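Local coordinates for protein serine repeat antigen 5 (Plasmodium falciparum, PDB 6X42) that is a papain-family cysteine-protease-like pseudo-zymogen of the malaria parasite that probably has little or no proteolytic activity of its own, at residues Gly187-Tyr192 against Val221-Tyr226; Ala217-Asn222 against Val242-Gly247. All coordinates share one frame; numbering follows the deposited sequence.

Both contacts are built on strand 219-230 of the papain-fold sheet: contact 1 joins it to strand 189-193, contact 2 to strand 236-243, so that Val221 and Asn222 serve both. Contact 1 is buried throughout and is made mostly of backbone pairing and aliphatic packing in a sheet covered by helices 53-68 and 172-186, with one amide, that of Asn222, reaching across. Contact 2 begins as the same kind of pairing but gives way to a polar and aromatic cluster where strand 236-243 ends and the chain turns into a loop, bringing His219, Asn244 and Trp246 together at the probable counterpart of the papain active site. Its outer end reaches solvent beside Asp218. Between the contacts, the Tyr192 ring packs on the backbone of His219 and Ala220.

Contact 1: residues Gly187-Tyr192 against Val221-Tyr226; sequences GSVIAY and VNIVGY
Val189 and Ile223 pair across two antiparallel strands of the papain-fold sheet, with Ala191 and Val221 forming the next hydrogen-bonded pair and Ile190 and Asn222 the non-hydrogen-bonded pair between them. The Ala191-Val221 pair is the straighter: Ala191 N donates to Val221 O (2.9 Å) and Val221 N to Ala191 O (2.8 Å). At the other pair Val189 N reaches Ile223 O at 3.1 Å, while the return bond from Ile223 N to Val189 O is weak. Val189 O has a second donor, from a side chain. Asn222 CG lies anti to its own carbonyl carbon (chi1 -61°), which lays the amide alongside Ile190 and lets ND2 give a bond of 3.2 Å to Val189 O from above the carbonyl plane. ND2 also bonds to Ala57 O of helix 53-68, tying that helix to the strand pair. On the opposite face, Val189 CG2 lies against Ile223 CB (3.8 Å), and Ala191 CB meets both CG1 and CD1 of Ile223. Helix 172-186 covers this aliphatic side, with Glu182 against Val189 and Ile179 against Ile223. Beyond the paired residues, Ser188 OG is held by Thr64 and His61 of helix 53-68. At the Gly187 end a water joins two carbonyl oxygens that cannot bond each other, donating to Gly187 O at 2.7 Å and to Val224 O at 2.9 Å.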
loop_
_atom_site.group_PDB
_atom_site.type_symbol
_atom_site.label_atom_id
_atom_site.label_comp_id
_atom_site.label_asym_id
_atom_site.label_seq_id
_atom_site.Cartn_x
_atom_site.Cartn_y
_atom_site.Cartn_z
ATOM N N GLY A 187 -2.428 2.589 9.597
ATOM C CA GLY A 187 -2.547 3.707 8.688
ATOM C C GLY A 187 -2.869 3.322 7.264
ATOM O O GLY A 187 -3.243 4.202 6.466
ATOM N N SER A 188 -2.752 2.047 6.920
ATOM C CA SER A 188 -2.949 1.593 5.551
ATOM C C SER A 188 -2.851 0.071 5.543
ATOM O O SER A 188 -2.345 -0.541 6.492
ATOM C CB SER A 188 -1.874 2.138 4.610
ATOM O OG SER A 188 -0.572 1.662 4.977
ATOM N N VAL A 189 -3.274 -0.518 4.423
ATOM C CA VAL A 189 -2.809 -1.834 4.012
ATOM C C VAL A 189 -2.293 -1.720 2.584
ATOM O O VAL A 189 -2.599 -0.768 1.862
ATOM C CB VAL A 189 -3.891 -2.932 4.106
ATOM C CG1 VAL A 189 -4.416 -3.060 5.518
ATOM C CG2 VAL A 189 -5.022 -2.682 3.099
ATOM N N ILE A 190 -1.497 -2.706 2.174
ATOM C CA ILE A 190 -1.165 -2.915 0.774
ATOM C C ILE A 190 -2.323 -3.679 0.153
ATOM O O ILE A 190 -2.835 -4.621 0.769
ATOM C CB ILE A 190 0.147 -3.709 0.661
ATOM C CG1 ILE A 190 1.297 -3.024 1.400
ATOM C CG2 ILE A 190 0.471 -3.951 -0.817
ATOM C CD1 ILE A 190 2.462 -3.979 1.687
ATOM N N ALA A 191 -2.753 -3.282 -1.041
ATOM C CA ALA A 191 -3.804 -4.013 -1.742
ATOM C C ALA A 191 -3.368 -4.292 -3.165
ATOM O O ALA A 191 -2.691 -3.460 -3.785
ATOM C CB ALA A 191 -5.138 -3.246 -1.757
ATOM N N TYR A 192 -3.780 -5.423 -3.712
ATOM C CA TYR A 192 -3.470 -5.794 -5.107
ATOM C C TYR A 192 -4.727 -5.666 -5.946
ATOM O O TYR A 192 -5.745 -6.082 -5.491
ATOM C CB TYR A 192 -2.861 -7.190 -5.242
ATOM C CG TYR A 192 -1.370 -7.100 -5.419
ATOM C CD1 TYR A 192 -0.516 -7.222 -4.340
ATOM C CD2 TYR A 192 -0.819 -6.779 -6.647
ATOM C CE1 TYR A 192 0.851 -7.085 -4.488
ATOM C CE2 TYR A 192 0.547 -6.633 -6.812
ATOM C CZ TYR A 192 1.386 -6.794 -5.728
ATOM O OH TYR A 192 2.734 -6.653 -5.875
ATOM N N VAL A 221 -1.458 -1.101 -4.738
ATOM C CA VAL A 221 -1.967 0.183 -4.292
ATOM C C VAL A 221 -2.094 0.115 -2.770
ATOM O O VAL A 221 -1.672 -0.857 -2.157
ATOM C CB VAL A 221 -3.304 0.532 -4.973
ATOM C CG1 VAL A 221 -3.107 0.723 -6.473
ATOM C CG2 VAL A 221 -4.350 -0.545 -4.693
ATOM N N ASN A 222 -2.639 1.161 -2.141
ATOM C CA ASN A 222 -2.884 1.112 -0.700
ATOM C C ASN A 222 -4.328 1.485 -0.427
ATOM O O ASN A 222 -4.833 2.473 -0.965
ATOM C CB ASN A 222 -1.968 2.064 0.066
ATOM C CG ASN A 222 -0.505 1.722 -0.106
ATOM O OD1 ASN A 222 0.173 2.279 -0.974
ATOM N ND2 ASN A 222 -0.017 0.771 0.695
ATOM N N ILE A 223 -4.977 0.737 0.461
ATOM C CA ILE A 223 -6.235 1.192 1.044
ATOM C C ILE A 223 -5.886 2.042 2.249
ATOM O O ILE A 223 -5.116 1.613 3.120
ATOM C CB ILE A 223 -7.160 0.023 1.401
ATOM C CG1 ILE A 223 -7.579 -0.734 0.144
ATOM C CG2 ILE A 223 -8.381 0.543 2.158
ATOM C CD1 ILE A 223 -8.288 -2.052 0.434
ATOM N N VAL A 224 -6.406 3.269 2.270
ATOM C CA VAL A 224 -6.029 4.271 3.262
ATOM C C VAL A 224 -7.199 4.812 4.056
ATOM O O VAL A 224 -6.983 5.614 4.973
ATOM C CB VAL A 224 -5.218 5.420 2.625
ATOM C CG1 VAL A 224 -4.016 4.861 1.886
ATOM C CG2 VAL A 224 -6.072 6.293 1.702
ATOM N N GLY A 225 -8.417 4.435 3.716
ATOM C CA GLY A 225 -9.592 4.938 4.399
ATOM C C GLY A 225 -10.821 4.304 3.787
ATOM O O GLY A 225 -10.730 3.389 2.956
ATOM N N TYR A 226 -11.979 4.796 4.218
ATOM C CA TYR A 226 -13.250 4.173 3.869
ATOM C C TYR A 226 -14.385 5.043 4.401
ATOM O O TYR A 226 -14.195 5.901 5.273
ATOM C CB TYR A 226 -13.383 2.754 4.443
ATOM C CG TYR A 226 -12.991 2.653 5.897
ATOM C CD1 TYR A 226 -11.713 2.239 6.255
ATOM C CD2 TYR A 226 -13.894 2.968 6.913
ATOM C CE1 TYR A 226 -11.340 2.146 7.578
ATOM C CE2 TYR A 226 -13.533 2.858 8.228
ATOM C CZ TYR A 226 -12.244 2.456 8.550
ATOM O OH TYR A 226 -11.825 2.360 9.851
HETATM O O HOH W 1 -4.913 6.296 6.837
#

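Contact 2: residues Ala217-Asn222 against Val242-Gly247; sequences ADHAVN and VRNSWG. With EDO (1,2-ethanediol), chain F.
His219 NE2 donates to Asn244 OD1 (2.9 Å, 172° at the hydrogen), the histidine-asparagine pair of the papain fold, with Asn244 opening the Asn-Ser-Trp sequence common in the family. The oxygen lies in the imidazole plane, although the ring and amide planes are 69° apart. A second donor, Ser245 N, approaches OD1 from above the carbonyl plane, so two bonds fix the amide. Partly exposed Trp246 meets the imidazole obliquely: CZ2 sits over one face toward its rim and NE1 comes within 3.3 Å of His219 CE1, while Asn244 ND2 lies over the rim of an indole face. His219 CG, anti to the backbone N (chi1 180°), carries the ring toward this cluster and against Ser53, at the probable position of the papain cysteine. The tightest packing is in the hairpin: Asn222 and Arg243 exchange backbone bonds, and Val221 CG2 packs on Val242 CG1 at 3.5 Å. Past Arg243 the chain leaves the sheet as a loop, and a water bridges Ala220 O to Ser245 OG, which also bonds Gln47. On the solvent side, at exposed Asp218, a 1,2-ethanediol, probably from the crystallisation liquor, donates from O1 to the backbone O (2.8 Å).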
loop_
_atom_site.group_PDB
_atom_site.type_symbol
_atom_site.label_atom_id
_atom_site.label_comp_id
_atom_site.label_asym_id
_atom_site.label_seq_id
_atom_site.Cartn_x
_atom_site.Cartn_y
_atom_site.Cartn_z
ATOM N N ALA A 217 -4.323 -10.326 -10.223
ATOM C CA ALA A 217 -3.936 -8.936 -10.013
ATOM C C ALA A 217 -2.509 -8.748 -10.488
ATOM O O ALA A 217 -1.779 -9.719 -10.693
ATOM C CB ALA A 217 -4.075 -8.539 -8.539
ATOM N N ASP A 218 -2.099 -7.468 -10.641
ATOM C CA ASP A 218 -0.766 -7.168 -11.145
ATOM C C ASP A 218 -0.236 -5.814 -10.712
ATOM O O ASP A 218 0.852 -5.449 -11.159
ATOM C CB ASP A 218 -0.719 -7.288 -12.685
ATOM C CG ASP A 218 -1.620 -6.277 -13.382
ATOM O OD1 ASP A 218 -2.160 -5.377 -12.692
ATOM O OD2 ASP A 218 -1.778 -6.381 -14.619
ATOM N N HIS A 219 -0.907 -5.096 -9.808
ATOM C CA HIS A 219 -0.532 -3.728 -9.485
ATOM C C HIS A 219 -0.886 -3.492 -8.030
ATOM O O HIS A 219 -2.011 -3.767 -7.605
ATOM C CB HIS A 219 -1.289 -2.771 -10.430
ATOM C CG HIS A 219 -0.995 -1.333 -10.187
ATOM N ND1 HIS A 219 0.220 -0.754 -10.478
ATOM C CD2 HIS A 219 -1.782 -0.347 -9.704
ATOM C CE1 HIS A 219 0.176 0.518 -10.129
ATOM N NE2 HIS A 219 -1.025 0.789 -9.649
ATOM N N ALA A 220 0.083 -2.999 -7.278
ATOM C CA ALA A 220 -0.084 -2.750 -5.858
ATOM C C ALA A 220 -0.454 -1.293 -5.597
ATOM O O ALA A 220 0.129 -0.384 -6.179
ATOM C CB ALA A 220 1.186 -3.083 -5.090
ATOM N N VAL A 221 -1.458 -1.101 -4.738
ATOM C CA VAL A 221 -1.967 0.183 -4.292
ATOM C C VAL A 221 -2.094 0.115 -2.770
ATOM O O VAL A 221 -1.672 -0.857 -2.157
ATOM C CB VAL A 221 -3.304 0.532 -4.973
ATOM C CG1 VAL A 221 -3.107 0.723 -6.473
ATOM C CG2 VAL A 221 -4.350 -0.545 -4.693
ATOM N N ASN A 222 -2.639 1.161 -2.141
ATOM C CA ASN A 222 -2.884 1.112 -0.700
ATOM C C ASN A 222 -4.328 1.485 -0.427
ATOM O O ASN A 222 -4.833 2.473 -0.965
ATOM C CB ASN A 222 -1.968 2.064 0.066
ATOM C CG ASN A 222 -0.505 1.722 -0.106
ATOM O OD1 ASN A 222 0.173 2.279 -0.974
ATOM N ND2 ASN A 222 -0.017 0.771 0.695
ATOM N N VAL A 242 -8.492 4.638 -1.920
ATOM C CA VAL A 242 -7.319 3.941 -2.440
ATOM C C VAL A 242 -6.313 4.962 -2.959
ATOM O O VAL A 242 -6.655 5.857 -3.741
ATOM C CB VAL A 242 -7.709 2.947 -3.553
ATOM C CG1 VAL A 242 -6.484 2.188 -4.072
ATOM C CG2 VAL A 242 -8.764 1.979 -3.060
ATOM N N ARG A 243 -5.064 4.794 -2.536
ATOM C CA ARG A 243 -3.914 5.563 -3.010
ATOM C C ARG A 243 -3.231 4.808 -4.142
ATOM O O ARG A 243 -2.919 3.620 -4.010
ATOM C CB ARG A 243 -2.921 5.749 -1.864
ATOM C CG ARG A 243 -1.645 6.524 -2.213
ATOM C CD ARG A 243 -0.792 6.625 -1.010
ATOM N NE ARG A 243 0.565 7.097 -1.240
ATOM C CZ ARG A 243 1.022 8.323 -1.007
ATOM N NH1 ARG A 243 0.226 9.321 -0.684
ATOM N NH2 ARG A 243 2.313 8.551 -1.080
ATOM N N ASN A 244 -2.963 5.509 -5.241
ATOM C CA ASN A 244 -2.178 4.997 -6.360
ATOM C C ASN A 244 -0.853 5.747 -6.427
ATOM O O ASN A 244 -0.653 6.741 -5.729
ATOM C CB ASN A 244 -2.980 5.138 -7.659
ATOM C CG ASN A 244 -2.592 4.142 -8.736
ATOM O OD1 ASN A 244 -1.637 3.379 -8.614
ATOM N ND2 ASN A 244 -3.359 4.164 -9.819
ATOM N N SER A 245 0.046 5.261 -7.286
ATOM C CA SER A 245 1.386 5.793 -7.473
ATOM C C SER A 245 1.612 6.247 -8.919
ATOM O O SER A 245 2.686 6.032 -9.498
ATOM C CB SER A 245 2.458 4.803 -7.019
ATOM O OG SER A 245 2.271 3.519 -7.576
ATOM N N TRP A 246 0.590 6.886 -9.494
ATOM C CA TRP A 246 0.632 7.404 -10.859
ATOM C C TRP A 246 0.626 8.927 -10.864
ATOM O O TRP A 246 0.267 9.561 -11.869
ATOM C CB TRP A 246 -0.500 6.823 -11.705
ATOM C CG TRP A 246 -0.392 5.335 -11.961
ATOM C CD1 TRP A 246 0.663 4.517 -11.691
ATOM C CD2 TRP A 246 -1.402 4.504 -12.545
ATOM N NE1 TRP A 246 0.359 3.221 -12.049
ATOM C CE2 TRP A 246 -0.897 3.192 -12.588
ATOM C CE3 TRP A 246 -2.694 4.747 -13.029
ATOM C CZ2 TRP A 246 -1.647 2.120 -13.076
ATOM C CZ3 TRP A 246 -3.420 3.690 -13.526
ATOM C CH2 TRP A 246 -2.899 2.392 -13.542
ATOM N N GLY A 247 1.055 9.520 -9.756
ATOM C CA GLY A 247 1.162 10.950 -9.640
ATOM C C GLY A 247 -0.127 11.607 -9.203
ATOM O O GLY A 247 -1.199 10.998 -9.179
HETATM C C1 EDO F . 1.028 -2.995 -14.207
HETATM O O1 EDO F . 1.586 -4.086 -13.468
HETATM C C2 EDO F . 1.274 -3.227 -15.687
HETATM O O2 EDO F . 2.682 -3.391 -15.873
HETATM O O HOH W 2 0.444 2.298 -5.856
#